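Local coordinates for DNA protection during starvation protein (Mycobacterium smegmatis, PDB 1UVH) that probably protects DNA from oxidative damage by oxidising ferrous iron with hydrogen peroxide and storing it as a ferric mineral inside a hollow shell of twelve subunits, at residues 40-45 with 100-105. Sequence-based numbering, arbitrary orientation.
Sequences WNVVGP and DTVQAH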
loop_
_atom_site.group_PDB
_atom_site.type_symbol
_atom_site.label_atom_id
_atom_site.label_comp_id
_atom_site.label_asym_id
_atom_site.label_seq_id
_atom_site.Cartn_x
_atom_site.Cartn_y
_atom_site.Cartn_z
ATOM N N TRP A 40 20.856 -12.066 -16.721
ATOM C CA TRP A 40 20.416 -13.424 -16.833
ATOM C C TRP A 40 21.480 -14.349 -17.434
ATOM O O TRP A 40 21.260 -15.555 -17.501
ATOM C CB TRP A 40 19.034 -13.490 -17.504
ATOM C CG TRP A 40 18.960 -12.856 -18.797
ATOM C CD1 TRP A 40 19.839 -13.006 -19.818
ATOM C CD2 TRP A 40 17.956 -11.949 -19.263
ATOM N NE1 TRP A 40 19.441 -12.259 -20.907
ATOM C CE2 TRP A 40 18.292 -11.596 -20.597
ATOM C CE3 TRP A 40 16.811 -11.407 -18.703
ATOM C CZ2 TRP A 40 17.546 -10.735 -21.363
ATOM C CZ3 TRP A 40 16.060 -10.558 -19.482
ATOM C CH2 TRP A 40 16.439 -10.223 -20.803
ATOM N N ASN A 41 22.652 -13.806 -17.782
ATOM C CA ASN A 41 23.845 -14.621 -18.082
ATOM C C ASN A 41 24.898 -14.674 -16.973
ATOM O O ASN A 41 25.894 -15.399 -17.061
ATOM C CB ASN A 41 24.514 -14.135 -19.364
ATOM C CG ASN A 41 23.825 -14.666 -20.609
ATOM O OD1 ASN A 41 23.356 -13.886 -21.421
ATOM N ND2 ASN A 41 23.751 -15.991 -20.758
ATOM N N VAL A 42 24.685 -13.916 -15.920
ATOM C CA VAL A 42 25.595 -13.950 -14.796
ATOM C C VAL A 42 25.498 -15.297 -14.058
ATOM O O VAL A 42 24.492 -15.973 -14.130
ATOM C CB VAL A 42 25.320 -12.751 -13.897
ATOM C CG1 VAL A 42 25.210 -13.143 -12.425
ATOM C CG2 VAL A 42 26.393 -11.695 -14.128
ATOM N N VAL A 43 26.555 -15.663 -13.346
ATOM C CA VAL A 43 26.724 -17.019 -12.817
ATOM C C VAL A 43 27.941 -17.135 -11.826
ATOM O O VAL A 43 28.917 -16.350 -11.861
ATOM C CB VAL A 43 26.872 -17.998 -14.007
ATOM C CG1 VAL A 43 28.259 -17.901 -14.634
ATOM C CG2 VAL A 43 26.571 -19.401 -13.603
ATOM N N GLY A 44 27.888 -18.103 -10.926
ATOM C CA GLY A 44 28.930 -18.230 -9.930
ATOM C C GLY A 44 28.358 -18.222 -8.537
ATOM O O GLY A 44 27.157 -18.269 -8.348
ATOM N N PRO A 45 29.219 -18.167 -7.538
ATOM C CA PRO A 45 28.764 -18.301 -6.162
ATOM C C PRO A 45 28.472 -16.919 -5.570
ATOM O O PRO A 45 28.786 -16.647 -4.406
ATOM C CB PRO A 45 29.949 -19.008 -5.499
ATOM C CG PRO A 45 31.138 -18.520 -6.262
ATOM C CD PRO A 45 30.679 -17.982 -7.600
ATOM N N ASP A 100 28.656 -16.479 -18.336
ATOM C CA ASP A 100 29.974 -16.160 -17.768
ATOM C C ASP A 100 29.893 -15.648 -16.308
ATOM O O ASP A 100 28.848 -15.155 -15.873
ATOM C CB ASP A 100 30.690 -15.114 -18.636
ATOM C CG ASP A 100 32.184 -15.311 -18.668
ATOM O OD1 ASP A 100 32.774 -15.416 -17.572
ATOM O OD2 ASP A 100 32.847 -15.371 -19.736
ATOM N N THR A 101 31.002 -15.753 -15.564
ATOM C CA THR A 101 31.008 -15.415 -14.149
ATOM C C THR A 101 30.665 -13.948 -13.941
ATOM O O THR A 101 30.784 -13.126 -14.845
ATOM C CB THR A 101 32.379 -15.733 -13.444
ATOM O OG1 THR A 101 33.426 -14.941 -14.012
ATOM C CG2 THR A 101 32.836 -17.174 -13.649
ATOM N N VAL A 102 30.224 -13.656 -12.722
ATOM C CA VAL A 102 30.062 -12.288 -12.224
ATOM C C VAL A 102 31.275 -11.446 -12.574
ATOM O O VAL A 102 31.162 -10.340 -13.114
ATOM C CB VAL A 102 29.975 -12.273 -10.665
ATOM C CG1 VAL A 102 30.060 -10.850 -10.128
ATOM C CG2 VAL A 102 28.740 -12.956 -10.182
ATOM N N GLN A 103 32.427 -12.013 -12.231
ATOM C CA GLN A 103 33.682 -11.293 -12.184
ATOM C C GLN A 103 33.954 -10.771 -13.598
ATOM O O GLN A 103 34.193 -9.582 -13.822
ATOM C CB GLN A 103 34.813 -12.195 -11.657
ATOM C CG GLN A 103 34.404 -13.620 -11.082
ATOM C CD GLN A 103 33.584 -13.599 -9.741
ATOM O OE1 GLN A 103 33.657 -12.634 -8.954
ATOM N NE2 GLN A 103 32.814 -14.670 -9.499
ATOM N N ALA A 104 33.846 -11.668 -14.559
ATOM C CA ALA A 104 33.956 -11.300 -15.950
ATOM C C ALA A 104 33.015 -10.157 -16.261
ATOM O O ALA A 104 33.436 -9.093 -16.742
ATOM C CB ALA A 104 33.598 -12.494 -16.812
ATOM N N HIS A 105 31.735 -10.391 -15.978
ATOM C CA HIS A 105 30.647 -9.519 -16.429
ATOM C C HIS A 105 30.713 -8.098 -15.881
ATOM O O HIS A 105 30.394 -7.139 -16.569
ATOM C CB HIS A 105 29.318 -10.139 -16.038
ATOM C CG HIS A 105 28.786 -11.080 -17.054
ATOM N ND1 HIS A 105 28.641 -10.726 -18.372
ATOM C CD2 HIS A 105 28.346 -12.354 -16.950
ATOM C CE1 HIS A 105 28.148 -11.753 -19.044
ATOM N NE2 HIS A 105 27.950 -12.752 -18.202
#
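Two backbone hydrogen bonds tie Asn41 and Val43 to Asp100 and Val102, where the chain turns into helix 102-129. Asp100 N donates to Asn41 O at 3.2 Å, and Val102 N gives its hydrogen to Val43 O at 3.1 Å. Val43 O also takes a CA-H...O contact from Thr101 CA at 3.2 Å, so one carbonyl serves two neighbouring residues. Thr101 is the N-cap: with OG1 set between its backbone N and carbonyl carbon (chi1 63°), the hydroxyl accepts a weak bond from Ala104 N.

The apolar part centres on Val42. Its CG2 reaches CD2 of the His105 ring at 3.5 Å and meets the ring obliquely, while its CG1 lies 4.2 Å from CG2 of Val102. Phe47 and Val50 of helix 47-75 add to this cluster. Asn41 O sits at the edge of the His105 ring, near its plane; ND1 is hydrogen-bonded to Tyr95 OH, which should limit the ring's rotation.

The backbone bonds thus set how the two chains lie, and Val42 packs between them on the buried side, holding the residues after the probable iron ligand His39 against the first turn of helix 102-129 in the ferritin-like four-helix bundle.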